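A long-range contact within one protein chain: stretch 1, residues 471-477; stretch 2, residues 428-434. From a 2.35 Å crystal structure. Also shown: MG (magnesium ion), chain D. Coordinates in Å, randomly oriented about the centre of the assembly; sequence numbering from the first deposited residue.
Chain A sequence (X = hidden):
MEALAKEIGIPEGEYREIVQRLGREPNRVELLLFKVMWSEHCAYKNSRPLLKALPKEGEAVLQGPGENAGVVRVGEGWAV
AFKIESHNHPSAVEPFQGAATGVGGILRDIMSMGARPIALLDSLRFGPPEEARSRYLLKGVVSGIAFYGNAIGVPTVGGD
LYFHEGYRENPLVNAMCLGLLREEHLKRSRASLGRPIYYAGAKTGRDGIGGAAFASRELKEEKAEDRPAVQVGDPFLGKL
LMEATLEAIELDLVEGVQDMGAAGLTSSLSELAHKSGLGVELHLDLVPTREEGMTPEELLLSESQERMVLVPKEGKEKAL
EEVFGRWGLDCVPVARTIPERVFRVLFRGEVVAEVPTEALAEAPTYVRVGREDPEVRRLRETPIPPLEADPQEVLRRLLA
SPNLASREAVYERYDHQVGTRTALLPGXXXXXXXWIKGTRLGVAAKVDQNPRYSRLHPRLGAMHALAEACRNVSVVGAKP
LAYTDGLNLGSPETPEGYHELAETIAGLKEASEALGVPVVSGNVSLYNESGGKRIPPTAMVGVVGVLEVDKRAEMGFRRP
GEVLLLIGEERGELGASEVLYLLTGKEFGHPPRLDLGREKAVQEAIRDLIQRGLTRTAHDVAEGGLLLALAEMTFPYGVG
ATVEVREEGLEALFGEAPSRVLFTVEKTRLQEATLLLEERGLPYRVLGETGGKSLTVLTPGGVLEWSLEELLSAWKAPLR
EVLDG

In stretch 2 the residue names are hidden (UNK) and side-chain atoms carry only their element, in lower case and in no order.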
# COMPACT_ATOMS: atom_id res chain seq x y z
N ARG A 471 -10.16 -1.26 10.40
CA ARG A 471 -11.57 -1.58 10.54
C ARG A 471 -11.96 -2.64 9.51
O ARG A 471 -12.68 -3.59 9.82
CB ARG A 471 -12.44 -0.33 10.35
CG ARG A 471 -13.91 -0.52 10.73
CD ARG A 471 -14.75 0.69 10.38
NE ARG A 471 -14.13 1.92 10.86
CZ ARG A 471 -13.80 2.95 10.09
NH1 ARG A 471 -13.23 4.01 10.63
NH2 ARG A 471 -14.03 2.91 8.78
N ASN A 472 -11.48 -2.47 8.28
CA ASN A 472 -11.79 -3.40 7.21
C ASN A 472 -11.31 -4.82 7.48
O ASN A 472 -11.98 -5.79 7.12
CB ASN A 472 -11.22 -2.91 5.89
CG ASN A 472 -12.05 -1.79 5.30
OD1 ASN A 472 -13.27 -1.89 5.23
ND2 ASN A 472 -11.39 -0.71 4.89
N VAL A 473 -10.14 -4.93 8.12
CA VAL A 473 -9.59 -6.24 8.46
C VAL A 473 -10.37 -6.81 9.64
O VAL A 473 -10.69 -7.99 9.67
CB VAL A 473 -8.10 -6.12 8.82
CG1 VAL A 473 -7.63 -7.36 9.57
CG2 VAL A 473 -7.29 -5.94 7.55
N SER A 474 -10.69 -5.96 10.60
CA SER A 474 -11.45 -6.38 11.78
C SER A 474 -12.83 -6.87 11.37
O SER A 474 -13.37 -7.80 11.96
CB SER A 474 -11.62 -5.21 12.75
OG SER A 474 -10.37 -4.78 13.23
N VAL A 475 -13.38 -6.22 10.36
CA VAL A 475 -14.71 -6.53 9.85
C VAL A 475 -14.83 -7.93 9.23
O VAL A 475 -15.93 -8.49 9.20
CB VAL A 475 -15.14 -5.45 8.84
CG1 VAL A 475 -16.26 -5.95 7.96
CG2 VAL A 475 -15.60 -4.22 9.60
N VAL A 476 -13.74 -8.50 8.72
CA VAL A 476 -13.85 -9.85 8.17
C VAL A 476 -13.47 -10.84 9.26
O VAL A 476 -13.45 -12.05 9.04
CB VAL A 476 -12.97 -10.07 6.89
CG1 VAL A 476 -13.47 -9.17 5.77
CG2 VAL A 476 -11.49 -9.84 7.18
N GLY A 477 -13.18 -10.31 10.45
CA GLY A 477 -12.86 -11.16 11.58
C GLY A 477 -11.41 -11.34 11.95
O GLY A 477 -11.08 -12.19 12.77
N UNK A 428 -17.07 -11.87 -1.23
CA UNK A 428 -16.66 -10.50 -0.97
C UNK A 428 -16.71 -10.04 0.49
O UNK A 428 -17.78 -9.89 1.08
c UNK A 428 -17.27 -8.07 -1.54
c UNK A 428 -16.95 -6.80 -3.70
n UNK A 428 -16.43 -8.00 -4.40
c UNK A 428 -17.49 -9.54 -1.84
c UNK A 428 -17.92 -7.16 -2.58
N UNK A 429 -15.53 -9.81 1.05
CA UNK A 429 -15.42 -9.33 2.42
C UNK A 429 -14.82 -7.94 2.32
O UNK A 429 -14.34 -7.56 1.25
N UNK A 430 -14.83 -7.16 3.40
CA UNK A 430 -14.26 -5.81 3.38
C UNK A 430 -12.74 -5.79 3.21
O UNK A 430 -12.15 -4.77 2.89
c UNK A 430 -16.04 -4.45 4.55
c UNK A 430 -14.66 -5.04 4.64
o UNK A 430 -16.19 -3.40 3.88
o UNK A 430 -16.99 -5.02 5.12
N UNK A 431 -12.11 -6.93 3.44
CA UNK A 431 -10.67 -7.03 3.27
C UNK A 431 -10.43 -8.32 2.52
O UNK A 431 -11.22 -9.24 2.63
c UNK A 431 -9.96 -7.06 4.63
N UNK A 432 -9.35 -8.38 1.75
CA UNK A 432 -9.04 -9.60 1.02
C UNK A 432 -8.60 -10.62 2.05
O UNK A 432 -7.86 -10.29 2.98
c UNK A 432 -7.92 -9.34 0.03
N UNK A 433 -9.05 -11.85 1.91
CA UNK A 433 -8.70 -12.92 2.85
C UNK A 433 -8.05 -14.09 2.12
O UNK A 433 -8.71 -14.81 1.39
c UNK A 433 -9.60 -14.65 4.45
c UNK A 433 -9.96 -13.44 3.59
c UNK A 433 -10.55 -12.34 4.45
N UNK A 434 -6.75 -14.25 2.33
CA UNK A 434 -6.00 -15.34 1.70
C UNK A 434 -5.89 -16.53 2.66
O UNK A 434 -5.29 -16.42 3.73
c UNK A 434 -4.88 -12.49 0.64
c UNK A 434 -4.59 -14.88 1.31
c UNK A 434 -4.38 -13.85 0.20
c UNK A 434 -5.08 -14.30 -1.06
MG MG D . -15.18 -1.05 3.70
O HOH W 1 -13.53 -2.37 1.99
O HOH W 2 -14.50 1.12 4.70
O HOH W 3 -17.49 -0.01 3.51

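Position 428 carries four side-chain carbons in an unbranched row ending in a nitrogen. The chain is exposed and out of reach of stretch 1. A linear chain with a terminal amine is lysine: Lys 428.

Position 429 has no side-chain atoms. Its CA lies 3.9 Å from Val 476 CG1. An ideal CB here would point toward stretch 1 and come within 2.9 Å of that same CG1, which is a clash. The residue is glycine, Gly 429.

Position 430 has two side-chain carbons, the second carrying two oxygens. The CA-to-CB bond points toward stretch 1, and CB lies 3.5 Å from Asn 472 OD1. One oxygen is 2.6 Å from the magnesium ion MG; the other is 3.1 Å from Val 475 CG1. A short carboxylate is aspartate: Asp 430. The ligand to the metal is OD1, and OD2 is the oxygen near the valine.

Position 431 has a single side-chain carbon, directed toward stretch 1. This CB is 3.4 Å from Asn 472 O and 3.9 Å from Val 473 CA. It also meets Val 473 CG2 and Val 476 CG2, each at 4.1 Å. One carbon makes this alanine, Ala 431.

Position 432 again has one carbon, but it points away and makes no contact with stretch 1. It is Ala 432, where the strand begins.

Position 433 has three carbons, branched at the first. The CA-to-CB bond points toward stretch 1, and one methyl reaches Val 476 CG2 at 3.8 Å. This is valine, Val 433; the touching methyl is CG2.

Position 434 has four carbons, forked at the second. They make no contact with stretch 1. The residue is leucine, Leu 434.

No direct hydrogen bond joins the two stretches. Metal and apolar packing hold them together. At one end, Asn 472 OD1 and Asp 430 OD1 both bind MG at 2.6 Å; waters 2 and 3 and one atom from elsewhere in the structure also bind it. The oxygen of water 1 lies 2.9 Å from Asp 430 O and 3.3 Å from Asn 472 OD1, the second a weak hydrogen bond; it has more acceptors in reach than protons, so it need not donate to both at once. Away from the ion, Val 476 packs across the backbone of 429 to 431 and against the side chains of Ala 431 and Val 433. Val 476 lies just before Gly 477, which closes the turn in a Schellman motif.

Stretch 2 428-434: KGDAAVL
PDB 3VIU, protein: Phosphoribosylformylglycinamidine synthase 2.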